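Uncharacterized protein (Uncultured organism, PDB 5IBZ) belongs to the putative cyclase family, binds acetylphosphate in the crystal and may act as an arylformamidase. Local coordinates at residues 54-59 and 317-322; 158-163 and 297-302; 146-151 and 304-309; 62-67 and 205-210. One frame throughout, in Å; residues are numbered along the deposited sequence.

Contacts 1 and 2 belong to one mixed sheet, where strands 52-54, 320-322, 299-303 and 158-163 lie side by side; their centres are about 14 Å apart, and they touch where V322 meets F300 and F301. Contact 1 joins 54-59 to the C-terminal segment 317-322, and contacts 2, 3 and 4 all lie within the loop it closes. Contact 2 is nested in turn inside contact 3, whereas contact 4 alternates with both along the sequence. Contacts 3 and 4, with centres about 24 Å apart, lie on opposite sides of the chain's centre. Contacts 1 and 3 both touch the second subunit, so parts of both also line the subunit interface.

Contact 1 of 4, residues 54-59 and 317-322; sequences SLAIPI and LNPIAV
S54 and L55 meet N318 to I320 at the margin of the mixed sheet, where strand 52-54 runs antiparallel to strand 320-322. The P319 ring is the main bump. Its CG rests 4.1 Å from L55 CB, and its CD comes equally near A56 CB, so the compact imino ring fits the shallow hollow under the turning backbone. The small A56 methyl points into the place beside it, 3.6 Å from N318 OD1. Beyond the proline, the I320 tip reaches under S54, its CD1 3.9 Å from S54 CA, and L55 CD1 leans on A321 CB.

Two bonds fix this fit. L55 N donates to P319 O over 2.8 Å. S54 OG, anti to its backbone N (chi1 165°), donates to N318 OD1 at 2.7 Å, while N318 ND2 turns to P306 O and K152 O of the second subunit; an amide therefore suits a place needing both acceptor and donor. An alanine at N318 would probably leave S54 OG without its acceptor and those two carbonyls of the second subunit without their shared donor.

Around this seam, L288 of helix 286-295 packs on L55 and A321, L302 and F300 of strand 299-303 meet P319 and A321, and the second subunit's K152 and T153 pack on I320 and S54.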
loop_
_atom_site.group_PDB
_atom_site.type_symbol
_atom_site.label_atom_id
_atom_site.label_comp_id
_atom_site.label_asym_id
_atom_site.label_seq_id
_atom_site.Cartn_x
_atom_site.Cartn_y
_atom_site.Cartn_z
ATOM N N SER B 54 -2.840 -24.635 -12.642
ATOM C CA SER B 54 -3.099 -23.498 -11.769
ATOM C C SER B 54 -4.485 -22.950 -12.036
ATOM O O SER B 54 -4.804 -22.646 -13.185
ATOM C CB SER B 54 -2.083 -22.397 -11.991
ATOM O OG SER B 54 -2.532 -21.189 -11.417
ATOM N N LEU B 55 -5.275 -22.780 -10.980
ATOM C CA LEU B 55 -6.631 -22.274 -11.117
ATOM C C LEU B 55 -6.715 -20.817 -10.679
ATOM O O LEU B 55 -7.776 -20.344 -10.275
ATOM C CB LEU B 55 -7.615 -23.140 -10.303
ATOM C CG LEU B 55 -7.420 -24.653 -10.484
ATOM C CD1 LEU B 55 -8.477 -25.398 -9.673
ATOM C CD2 LEU B 55 -7.519 -25.067 -11.935
ATOM N N ALA B 56 -5.600 -20.111 -10.768
ATOM C CA ALA B 56 -5.564 -18.691 -10.436
ATOM C C ALA B 56 -5.586 -17.786 -11.658
ATOM O O ALA B 56 -5.043 -18.123 -12.712
ATOM C CB ALA B 56 -4.326 -18.384 -9.608
ATOM N N ILE B 57 -6.176 -16.617 -11.486
ATOM C CA ILE B 57 -5.945 -15.514 -12.423
ATOM C C ILE B 57 -4.651 -14.802 -12.027
ATOM O O ILE B 57 -4.190 -14.897 -10.884
ATOM C CB ILE B 57 -7.107 -14.507 -12.462
ATOM C CG1 ILE B 57 -7.366 -13.846 -11.106
ATOM C CG2 ILE B 57 -8.355 -15.177 -12.979
ATOM C CD1 ILE B 57 -8.112 -12.507 -11.233
ATOM N N PRO B 58 -4.063 -14.070 -12.972
ATOM C CA PRO B 58 -2.862 -13.322 -12.590
ATOM C C PRO B 58 -3.170 -12.227 -11.589
ATOM O O PRO B 58 -4.191 -11.518 -11.741
ATOM C CB PRO B 58 -2.359 -12.740 -13.916
ATOM C CG PRO B 58 -3.516 -12.799 -14.845
ATOM C CD PRO B 58 -4.367 -13.968 -14.400
ATOM N N ILE B 59 -2.303 -12.099 -10.589
ATOM C CA ILE B 59 -2.357 -10.975 -9.656
ATOM C C ILE B 59 -1.678 -9.786 -10.317
ATOM O O ILE B 59 -0.446 -9.730 -10.416
ATOM C CB ILE B 59 -1.689 -11.291 -8.332
ATOM C CG1 ILE B 59 -2.398 -12.484 -7.661
ATOM C CG2 ILE B 59 -1.695 -10.061 -7.418
ATOM C CD1 ILE B 59 -1.854 -12.898 -6.337
ATOM N N LEU B 317 -4.741 -16.948 -3.250
ATOM C CA LEU B 317 -4.074 -18.233 -3.357
ATOM C C LEU B 317 -3.823 -18.581 -4.804
ATOM O O LEU B 317 -4.254 -17.886 -5.711
ATOM C CB LEU B 317 -4.886 -19.320 -2.685
ATOM C CG LEU B 317 -6.153 -19.715 -3.420
ATOM C CD1 LEU B 317 -6.470 -21.191 -3.085
ATOM C CD2 LEU B 317 -7.305 -18.855 -3.007
ATOM N N ASN B 318 -3.073 -19.670 -4.975
ATOM C CA ASN B 318 -2.860 -20.270 -6.277
ATOM C C ASN B 318 -3.272 -21.731 -6.162
ATOM O O ASN B 318 -2.461 -22.598 -5.847
ATOM C CB ASN B 318 -1.412 -20.132 -6.710
ATOM C CG ASN B 318 -1.168 -20.717 -8.057
ATOM O OD1 ASN B 318 -2.100 -21.073 -8.762
ATOM N ND2 ASN B 318 0.089 -20.851 -8.420
ATOM N N PRO B 319 -4.560 -22.010 -6.368
ATOM C CA PRO B 319 -4.978 -23.420 -6.237
ATOM C C PRO B 319 -4.386 -24.285 -7.346
ATOM O O PRO B 319 -4.479 -23.880 -8.517
ATOM C CB PRO B 319 -6.509 -23.350 -6.366
ATOM C CG PRO B 319 -6.851 -21.879 -6.484
ATOM C CD PRO B 319 -5.615 -21.181 -6.944
ATOM N N ILE B 320 -3.791 -25.433 -7.004
ATOM C CA ILE B 320 -3.269 -26.357 -8.008
ATOM C C ILE B 320 -4.099 -27.638 -8.030
ATOM O O ILE B 320 -4.219 -28.308 -7.002
ATOM C CB ILE B 320 -1.807 -26.736 -7.740
ATOM C CG1 ILE B 320 -0.929 -25.503 -7.504
ATOM C CG2 ILE B 320 -1.259 -27.556 -8.918
ATOM C CD1 ILE B 320 -0.880 -24.513 -8.671
ATOM N N ALA B 321 -4.685 -27.934 -9.194
ATOM C CA ALA B 321 -5.318 -29.221 -9.440
ATOM C C ALA B 321 -4.252 -30.200 -9.915
ATOM O O ALA B 321 -3.499 -29.884 -10.847
ATOM C CB ALA B 321 -6.426 -29.088 -10.478
ATOM N N VAL B 322 -4.190 -31.366 -9.269
ATOM C CA VAL B 322 -3.205 -32.395 -9.605
ATOM C C VAL B 322 -3.915 -33.688 -9.953
ATOM O O VAL B 322 -4.733 -34.188 -9.188
ATOM C CB VAL B 322 -2.217 -32.653 -8.444
ATOM C CG1 VAL B 322 -1.048 -33.507 -8.911
ATOM C CG2 VAL B 322 -1.716 -31.346 -7.868
#

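Contact 2 of 4, residues 158-163 and 297-302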
loop_
_atom_site.group_PDB
_atom_site.type_symbol
_atom_site.label_atom_id
_atom_site.label_comp_id
_atom_site.label_asym_id
_atom_site.label_seq_id
_atom_site.Cartn_x
_atom_site.Cartn_y
_atom_site.Cartn_z
ATOM N N ARG B 158 -9.485 -33.492 -1.668
ATOM C CA ARG B 158 -10.105 -33.866 -2.933
ATOM C C ARG B 158 -10.900 -32.693 -3.496
ATOM O O ARG B 158 -11.641 -32.022 -2.771
ATOM C CB ARG B 158 -11.006 -35.089 -2.751
ATOM C CG ARG B 158 -10.961 -36.054 -3.945
ATOM C CD ARG B 158 -11.757 -37.303 -3.666
ATOM N NE ARG B 158 -13.145 -37.003 -3.885
ATOM C CZ ARG B 158 -13.947 -37.644 -4.726
ATOM N NH1 ARG B 158 -13.541 -38.718 -5.389
ATOM N NH2 ARG B 158 -15.188 -37.228 -4.869
ATOM N N GLY B 159 -10.702 -32.414 -4.783
ATOM C CA GLY B 159 -11.500 -31.416 -5.473
ATOM C C GLY B 159 -12.272 -32.091 -6.587
ATOM O O GLY B 159 -11.833 -33.108 -7.137
ATOM N N VAL B 160 -13.438 -31.537 -6.900
ATOM C CA VAL B 160 -14.266 -32.014 -7.986
ATOM C C VAL B 160 -14.737 -30.815 -8.805
ATOM O O VAL B 160 -15.329 -29.867 -8.251
ATOM C CB VAL B 160 -15.483 -32.806 -7.472
ATOM C CG1 VAL B 160 -16.339 -33.323 -8.664
ATOM C CG2 VAL B 160 -15.018 -33.948 -6.582
ATOM N N LEU B 161 -14.445 -30.853 -10.104
ATOM C CA LEU B 161 -14.960 -29.873 -11.056
ATOM C C LEU B 161 -16.337 -30.260 -11.528
ATOM O O LEU B 161 -16.553 -31.393 -11.948
ATOM C CB LEU B 161 -14.045 -29.745 -12.276
ATOM C CG LEU B 161 -14.557 -28.866 -13.418
ATOM C CD1 LEU B 161 -14.581 -27.413 -13.013
ATOM C CD2 LEU B 161 -13.698 -29.077 -14.666
ATOM N N VAL B 162 -17.273 -29.317 -11.439
ATOM C CA VAL B 162 -18.533 -29.465 -12.141
ATOM C C VAL B 162 -18.612 -28.365 -13.210
ATOM O O VAL B 162 -18.657 -27.162 -12.910
ATOM C CB VAL B 162 -19.737 -29.453 -11.156
ATOM C CG1 VAL B 162 -19.843 -28.154 -10.362
ATOM C CG2 VAL B 162 -21.019 -29.778 -11.879
ATOM N N ASP B 163 -18.593 -28.801 -14.461
ATOM C CA ASP B 163 -18.524 -27.892 -15.595
ATOM C C ASP B 163 -19.931 -27.574 -16.041
ATOM O O ASP B 163 -20.490 -28.212 -16.922
ATOM C CB ASP B 163 -17.700 -28.497 -16.714
ATOM C CG ASP B 163 -17.350 -27.489 -17.799
ATOM O OD1 ASP B 163 -17.995 -26.420 -17.865
ATOM O OD2 ASP B 163 -16.430 -27.805 -18.598
ATOM N N ARG B 297 -11.876 -37.386 -16.297
ATOM C CA ARG B 297 -11.671 -37.380 -14.851
ATOM C C ARG B 297 -11.904 -36.004 -14.296
ATOM O O ARG B 297 -11.148 -35.094 -14.599
ATOM C CB ARG B 297 -10.260 -37.821 -14.507
ATOM C CG ARG B 297 -9.918 -39.230 -14.945
ATOM C CD ARG B 297 -8.500 -39.578 -14.541
ATOM N NE ARG B 297 -8.312 -39.482 -13.095
ATOM C CZ ARG B 297 -7.184 -39.109 -12.491
ATOM N NH1 ARG B 297 -6.096 -38.792 -13.189
ATOM N NH2 ARG B 297 -7.148 -39.071 -11.169
ATOM N N TYR B 298 -12.953 -35.847 -13.491
ATOM C CA TYR B 298 -13.298 -34.556 -12.907
ATOM C C TYR B 298 -12.966 -34.457 -11.411
ATOM O O TYR B 298 -13.209 -33.425 -10.781
ATOM C CB TYR B 298 -14.779 -34.293 -13.127
ATOM C CG TYR B 298 -15.111 -33.981 -14.567
ATOM C CD1 TYR B 298 -15.309 -34.985 -15.498
ATOM C CD2 TYR B 298 -15.223 -32.668 -14.970
ATOM C CE1 TYR B 298 -15.613 -34.650 -16.823
ATOM C CE2 TYR B 298 -15.526 -32.340 -16.260
ATOM C CZ TYR B 298 -15.697 -33.315 -17.176
ATOM O OH TYR B 298 -15.988 -32.927 -18.467
ATOM N N GLU B 299 -12.440 -35.552 -10.855
ATOM C CA GLU B 299 -12.015 -35.598 -9.458
ATOM C C GLU B 299 -10.505 -35.600 -9.396
ATOM O O GLU B 299 -9.842 -36.316 -10.156
ATOM C CB GLU B 299 -12.567 -36.835 -8.742
ATOM C CG GLU B 299 -14.084 -36.948 -8.759
ATOM C CD GLU B 299 -14.593 -38.061 -9.666
ATOM O OE1 GLU B 299 -13.807 -38.573 -10.486
ATOM O OE2 GLU B 299 -15.785 -38.431 -9.549
ATOM N N PHE B 300 -9.944 -34.787 -8.507
ATOM C CA PHE B 300 -8.497 -34.616 -8.478
ATOM C C PHE B 300 -8.013 -34.231 -7.093
ATOM O O PHE B 300 -8.814 -33.995 -6.175
ATOM C CB PHE B 300 -8.075 -33.543 -9.480
ATOM C CG PHE B 300 -8.931 -32.306 -9.410
ATOM C CD1 PHE B 300 -8.665 -31.311 -8.496
ATOM C CD2 PHE B 300 -10.029 -32.171 -10.232
ATOM C CE1 PHE B 300 -9.462 -30.197 -8.426
ATOM C CE2 PHE B 300 -10.829 -31.063 -10.164
ATOM C CZ PHE B 300 -10.551 -30.074 -9.252
ATOM N N PHE B 301 -6.697 -34.201 -6.940
ATOM C CA PHE B 301 -6.093 -33.678 -5.719
ATOM C C PHE B 301 -5.986 -32.170 -5.883
ATOM O O PHE B 301 -5.540 -31.683 -6.917
ATOM C CB PHE B 301 -4.727 -34.324 -5.455
ATOM C CG PHE B 301 -4.043 -33.859 -4.198
ATOM C CD1 PHE B 301 -3.233 -32.726 -4.206
ATOM C CD2 PHE B 301 -4.187 -34.574 -3.031
ATOM C CE1 PHE B 301 -2.579 -32.323 -3.041
ATOM C CE2 PHE B 301 -3.552 -34.164 -1.858
ATOM C CZ PHE B 301 -2.741 -33.044 -1.878
ATOM N N LEU B 302 -6.452 -31.440 -4.880
ATOM C CA LEU B 302 -6.454 -29.983 -4.902
ATOM C C LEU B 302 -5.593 -29.427 -3.786
ATOM O O LEU B 302 -5.819 -29.761 -2.618
ATOM C CB LEU B 302 -7.873 -29.464 -4.746
ATOM C CG LEU B 302 -8.041 -27.944 -4.768
ATOM C CD1 LEU B 302 -7.535 -27.351 -6.060
ATOM C CD2 LEU B 302 -9.486 -27.603 -4.573
HETATM O O HOH W 1 -15.105 -30.197 -18.594
#
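G159 and F300 exchange two backbone hydrogen bonds, making them a hydrogen-bonded pair in the antiparallel ladder between strands 158-163 and 299-303 of the central mixed sheet. G159 N donates to F300 O at 2.8 Å, and F300 N returns a bond to G159 O. One step on, L161 N donates to Y298 O over 2.9 Å.

Charged ends border the ladder. In the E299 conformer described, the R158 guanidinium lays one face over E299 CG, with NH1 3.8 Å from it, but its stronger partner is D198, as E299 OE2 has K193 N. The aliphatic part of this E299 conformer also lies alongside V160, CG against CG2, so a long side chain serves both apolar packing and a polar tip.

On the face shared by G159 and F300, the phenyl ring folds back over the glycine (chi1 46°), an arrangement known as aromatic rescue of glycine. G159 O sits 3.6 Å above the ring plane, over its centre, and a CB on G159 would clash with F300 CE1. L161 fills the next place, its CD2 3.9 Å from Y298 CD2, with helix 286-295 packed behind.

D163 caps the following helix and has salt bridges to R166 and R203. One water accepts from Y298 OH at 2.9 Å and donates to D163 OD2 at 2.7 Å.

Contact 3 of 4, residues 146-151 and 304-309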
loop_
_atom_site.group_PDB
_atom_site.type_symbol
_atom_site.label_atom_id
_atom_site.label_comp_id
_atom_site.label_asym_id
_atom_site.label_seq_id
_atom_site.Cartn_x
_atom_site.Cartn_y
_atom_site.Cartn_z
ATOM N N LEU B 146 -12.411 -16.878 14.018
ATOM C CA LEU B 146 -12.738 -17.236 12.634
ATOM C C LEU B 146 -11.828 -16.579 11.583
ATOM O O LEU B 146 -12.177 -16.509 10.393
ATOM C CB LEU B 146 -14.193 -16.893 12.316
ATOM C CG LEU B 146 -15.270 -17.446 13.270
ATOM C CD1 LEU B 146 -16.661 -17.004 12.837
ATOM C CD2 LEU B 146 -15.212 -18.965 13.385
ATOM N N GLY B 147 -10.641 -16.137 12.003
ATOM C CA GLY B 147 -9.641 -15.686 11.071
ATOM C C GLY B 147 -9.169 -16.849 10.212
ATOM O O GLY B 147 -9.287 -18.019 10.599
ATOM N N ILE B 148 -8.658 -16.528 9.028
ATOM C CA ILE B 148 -8.240 -17.544 8.070
ATOM C C ILE B 148 -7.067 -18.395 8.599
ATOM O O ILE B 148 -6.832 -19.484 8.064
ATOM C CB ILE B 148 -7.882 -16.893 6.711
ATOM C CG1 ILE B 148 -7.900 -17.903 5.568
ATOM C CG2 ILE B 148 -6.524 -16.200 6.743
ATOM C CD1 ILE B 148 -9.262 -18.352 5.158
ATOM N N GLU B 149 -6.371 -17.970 9.653
ATOM C CA GLU B 149 -5.260 -18.782 10.173
ATOM C C GLU B 149 -5.785 -20.105 10.739
ATOM O O GLU B 149 -5.032 -21.080 10.868
ATOM C CB GLU B 149 -4.427 -18.029 11.230
ATOM C CG GLU B 149 -5.026 -17.826 12.620
ATOM C CD GLU B 149 -6.101 -16.742 12.719
ATOM O OE1 GLU B 149 -6.464 -16.100 11.708
ATOM O OE2 GLU B 149 -6.578 -16.546 13.861
ATOM N N ASN B 150 -7.078 -20.150 11.053
ATOM C CA ASN B 150 -7.677 -21.363 11.592
ATOM C C ASN B 150 -7.722 -22.481 10.557
ATOM O O ASN B 150 -7.960 -23.642 10.918
ATOM C CB ASN B 150 -9.089 -21.095 12.118
ATOM C CG ASN B 150 -9.091 -20.333 13.425
ATOM O OD1 ASN B 150 -8.830 -20.896 14.487
ATOM N ND2 ASN B 150 -9.385 -19.041 13.361
ATOM N N VAL B 151 -7.505 -22.161 9.281
ATOM C CA VAL B 151 -7.486 -23.173 8.236
ATOM C C VAL B 151 -6.185 -23.076 7.422
ATOM O O VAL B 151 -6.155 -23.337 6.215
ATOM C CB VAL B 151 -8.729 -23.066 7.313
ATOM C CG1 VAL B 151 -9.928 -23.710 8.021
ATOM C CG2 VAL B 151 -9.040 -21.613 6.929
ATOM N N ALA B 304 -5.163 -26.045 -2.328
ATOM C CA ALA B 304 -5.758 -24.715 -2.317
ATOM C C ALA B 304 -5.627 -24.085 -0.934
ATOM O O ALA B 304 -6.523 -23.381 -0.449
ATOM C CB ALA B 304 -7.192 -24.781 -2.755
ATOM N N GLN B 305 -4.454 -24.236 -0.349
ATOM C CA GLN B 305 -4.207 -23.656 0.972
ATOM C C GLN B 305 -4.210 -22.123 0.912
ATOM O O GLN B 305 -3.753 -21.518 -0.055
ATOM C CB GLN B 305 -2.882 -24.183 1.541
ATOM C CG GLN B 305 -1.609 -23.707 0.813
ATOM C CD GLN B 305 -1.157 -24.603 -0.355
ATOM O OE1 GLN B 305 -1.970 -25.177 -1.086
ATOM N NE2 GLN B 305 0.151 -24.673 -0.554
ATOM N N PRO B 306 -4.747 -21.491 1.954
ATOM C CA PRO B 306 -4.649 -20.039 2.031
ATOM C C PRO B 306 -3.278 -19.611 2.531
ATOM O O PRO B 306 -2.520 -20.438 3.044
ATOM C CB PRO B 306 -5.710 -19.684 3.066
ATOM C CG PRO B 306 -5.615 -20.815 4.035
ATOM C CD PRO B 306 -5.312 -22.059 3.195
ATOM N N LEU B 307 -2.953 -18.335 2.385
ATOM C CA LEU B 307 -1.781 -17.788 3.077
ATOM C C LEU B 307 -2.048 -17.770 4.586
ATOM O O LEU B 307 -3.198 -17.664 5.030
ATOM C CB LEU B 307 -1.450 -16.380 2.609
ATOM C CG LEU B 307 -1.091 -16.235 1.134
ATOM C CD1 LEU B 307 -0.872 -14.787 0.805
ATOM C CD2 LEU B 307 0.172 -17.052 0.804
ATOM N N TYR B 308 -0.979 -17.866 5.365
ATOM C CA TYR B 308 -1.074 -17.819 6.817
ATOM C C TYR B 308 -1.107 -16.350 7.290
ATOM O O TYR B 308 -0.051 -15.733 7.526
ATOM C CB TYR B 308 0.111 -18.581 7.428
ATOM C CG TYR B 308 0.168 -18.695 8.934
ATOM C CD1 TYR B 308 -0.858 -18.229 9.747
ATOM C CD2 TYR B 308 1.298 -19.205 9.549
ATOM C CE1 TYR B 308 -0.778 -18.303 11.125
ATOM C CE2 TYR B 308 1.390 -19.277 10.934
ATOM C CZ TYR B 308 0.350 -18.820 11.713
ATOM O OH TYR B 308 0.435 -18.883 13.095
ATOM N N ILE B 309 -2.318 -15.792 7.385
ATOM C CA ILE B 309 -2.486 -14.379 7.738
ATOM C C ILE B 309 -3.401 -14.251 8.940
ATOM O O ILE B 309 -4.624 -14.272 8.816
ATOM C CB ILE B 309 -3.085 -13.527 6.590
ATOM C CG1 ILE B 309 -2.438 -13.843 5.239
ATOM C CG2 ILE B 309 -2.968 -12.034 6.954
ATOM C CD1 ILE B 309 -3.141 -13.178 4.052
HETATM O O HOH W 2 -4.175 -19.344 6.990
#
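I148 turns CG1 anti to its backbone N (chi1 -161°) and thereby meets P306, while CG2, set between the backbone N and the carbonyl carbon, faces I309. This is a 3-10 turn, 148-150, packed on an irregular loop that makes an inverse gamma turn at Y308. I148 CG1 lies 3.8 Å from P306 CB, and the two side chains cross obliquely. I148 CG2 comes within 3.4 Å of I309 O, so a branched residue can fill both sides of the niche. An alanine at I148 would probably open a gap beside P306 and I309, leaving the proline ring less firmly packed.

Next to it, E149 CB approaches the edge of the Y308 ring, 3.7 Å from CE1. The carboxylate's OE1 accepts from G311 N, tying the turn to a point a little further along the same loop. N150 steadies the turn itself, its ND2 and its backbone N both reaching G147 O from the same face. A water bridges the two backbones, donating to I148 O and L307 O.

The loop also meets the second subunit, where L307 packs on L317 and Y308 on I57 of that subunit. At the end of the turn, V151 O lies 3.4 Å from P306 CG.

Contact 4 of 4, residues 62-67 and 205-210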
loop_
_atom_site.group_PDB
_atom_site.type_symbol
_atom_site.label_atom_id
_atom_site.label_comp_id
_atom_site.label_asym_id
_atom_site.label_seq_id
_atom_site.Cartn_x
_atom_site.Cartn_y
_atom_site.Cartn_z
ATOM N N ASN B 62 -5.145 -5.632 -13.729
ATOM C CA ASN B 62 -5.945 -5.803 -14.944
ATOM C C ASN B 62 -7.164 -6.727 -14.766
ATOM O O ASN B 62 -7.996 -6.870 -15.670
ATOM C CB ASN B 62 -5.030 -6.356 -16.047
ATOM C CG ASN B 62 -5.676 -6.350 -17.415
ATOM O OD1 ASN B 62 -6.359 -5.397 -17.793
ATOM N ND2 ASN B 62 -5.466 -7.434 -18.170
ATOM N N GLY B 63 -7.261 -7.352 -13.599
ATOM C CA GLY B 63 -8.262 -8.373 -13.353
ATOM C C GLY B 63 -9.591 -7.852 -12.823
ATOM O O GLY B 63 -9.740 -6.665 -12.505
ATOM N N PRO B 64 -10.593 -8.732 -12.754
ATOM C CA PRO B 64 -11.869 -8.310 -12.208
ATOM C C PRO B 64 -11.769 -8.209 -10.695
ATOM O O PRO B 64 -11.179 -9.075 -10.037
ATOM C CB PRO B 64 -12.823 -9.416 -12.636
ATOM C CG PRO B 64 -11.939 -10.627 -12.672
ATOM C CD PRO B 64 -10.583 -10.158 -13.116
ATOM N N VAL B 65 -12.332 -7.144 -10.168
ATOM C CA VAL B 65 -12.385 -6.940 -8.743
ATOM C C VAL B 65 -13.632 -6.102 -8.507
ATOM O O VAL B 65 -13.917 -5.154 -9.229
ATOM C CB VAL B 65 -11.086 -6.287 -8.221
ATOM C CG1 VAL B 65 -10.772 -5.026 -9.010
ATOM C CG2 VAL B 65 -11.182 -6.026 -6.746
ATOM N N PHE B 66 -14.418 -6.496 -7.519
ATOM C CA PHE B 66 -15.729 -5.915 -7.362
ATOM C C PHE B 66 -15.588 -4.511 -6.777
ATOM O O PHE B 66 -15.008 -4.350 -5.708
ATOM C CB PHE B 66 -16.608 -6.803 -6.473
ATOM C CG PHE B 66 -18.043 -6.851 -6.909
ATOM C CD1 PHE B 66 -18.787 -5.693 -7.001
ATOM C CD2 PHE B 66 -18.646 -8.063 -7.233
ATOM C CE1 PHE B 66 -20.116 -5.730 -7.421
ATOM C CE2 PHE B 66 -19.958 -8.111 -7.648
ATOM C CZ PHE B 66 -20.701 -6.937 -7.739
ATOM N N PRO B 67 -16.087 -3.487 -7.490
ATOM C CA PRO B 67 -16.006 -2.132 -6.953
ATOM C C PRO B 67 -16.716 -2.028 -5.605
ATOM O O PRO B 67 -17.742 -2.680 -5.407
ATOM C CB PRO B 67 -16.720 -1.280 -8.014
ATOM C CG PRO B 67 -16.696 -2.086 -9.248
ATOM C CD PRO B 67 -16.756 -3.515 -8.805
ATOM N N GLY B 205 -17.969 -19.901 -16.388
ATOM C CA GLY B 205 -17.429 -19.226 -17.561
ATOM C C GLY B 205 -17.278 -17.719 -17.416
ATOM O O GLY B 205 -16.711 -17.071 -18.294
ATOM N N LEU B 206 -17.778 -17.139 -16.326
ATOM C CA LEU B 206 -17.917 -15.684 -16.293
ATOM C C LEU B 206 -16.567 -14.962 -16.438
ATOM O O LEU B 206 -16.454 -14.007 -17.230
ATOM C CB LEU B 206 -18.636 -15.238 -15.015
ATOM C CG LEU B 206 -18.920 -13.732 -14.938
ATOM C CD1 LEU B 206 -19.881 -13.299 -16.028
ATOM C CD2 LEU B 206 -19.431 -13.287 -13.558
ATOM N N VAL B 207 -15.540 -15.408 -15.713
ATOM C CA VAL B 207 -14.250 -14.730 -15.751
ATOM C C VAL B 207 -13.593 -14.832 -17.144
ATOM O O VAL B 207 -12.737 -14.006 -17.502
ATOM C CB VAL B 207 -13.294 -15.282 -14.655
ATOM C CG1 VAL B 207 -12.905 -16.708 -14.947
ATOM C CG2 VAL B 207 -12.076 -14.414 -14.502
ATOM N N GLU B 208 -14.039 -15.786 -17.959
ATOM C CA GLU B 208 -13.467 -15.981 -19.297
ATOM C C GLU B 208 -13.896 -14.886 -20.265
ATOM O O GLU B 208 -13.384 -14.808 -21.395
ATOM C CB GLU B 208 -13.859 -17.357 -19.846
ATOM C CG GLU B 208 -13.297 -18.497 -19.010
ATOM C CD GLU B 208 -13.860 -19.886 -19.358
ATOM O OE1 GLU B 208 -14.477 -20.046 -20.438
ATOM O OE2 GLU B 208 -13.646 -20.810 -18.542
ATOM N N SER B 209 -14.832 -14.052 -19.827
ATOM C CA SER B 209 -15.314 -12.945 -20.647
ATOM C C SER B 209 -14.712 -11.593 -20.259
ATOM O O SER B 209 -14.915 -10.611 -20.960
ATOM C CB SER B 209 -16.849 -12.861 -20.578
ATOM O OG SER B 209 -17.335 -12.401 -19.312
ATOM N N TRP B 210 -13.947 -11.540 -19.177
ATOM C CA TRP B 210 -13.507 -10.256 -18.629
ATOM C C TRP B 210 -12.373 -9.590 -19.403
ATOM O O TRP B 210 -12.403 -8.381 -19.669
ATOM C CB TRP B 210 -13.061 -10.453 -17.174
ATOM C CG TRP B 210 -12.285 -9.292 -16.617
ATOM C CD1 TRP B 210 -10.923 -9.151 -16.563
ATOM C CD2 TRP B 210 -12.829 -8.107 -16.034
ATOM N NE1 TRP B 210 -10.594 -7.956 -15.986
ATOM C CE2 TRP B 210 -11.744 -7.298 -15.646
ATOM C CE3 TRP B 210 -14.127 -7.651 -15.806
ATOM C CZ2 TRP B 210 -11.922 -6.059 -15.053
ATOM C CZ3 TRP B 210 -14.298 -6.430 -15.216
ATOM C CH2 TRP B 210 -13.199 -5.646 -14.840
#
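W210 lays its indole over P64 and hydrogen-bonds N62, and nearly all the close packing between the loop after strand 52-54 and the 3-10 turn 206-209 after strand 199-203 is found there. P64 CB stands 3.6 Å above the indole plane, over its centre. Nearer the pyrrole side, P64 CD lies 3.7 Å from the centroid of the five-membered ring, almost directly above it, a CH-pi contact. Proline suits this place because its ring offers several C-H groups to the face, and its nitrogen has no hydrogen that would need a partner there. The indole N-H is met at the ring's edge: NE1 donates to N62 O at 2.8 Å, with an N-H...O angle of 175° and the carbonyl's lone pair directed at it.

The rest is looser. P64 CG and V207 CG2 only graze each other at 4.2 Å, and the N62 side chain is partly exposed and, in the conformer described, turns OD1 to R218. S209, on the exposed side of the turn, points its OG back to L206 O, which also accepts from S209 N. Helix 215-223 borders this edge, with F221 meeting the W210 ring edge-to-face. The P64 side chain is about 11 Å from the bound acetylphosphate.

The chemistry implies that the indole is held in two different ways, by dispersion over its face and by a directed bond at its edge. Turning the ring would probably disturb both, so the two together are likely to fix its orientation.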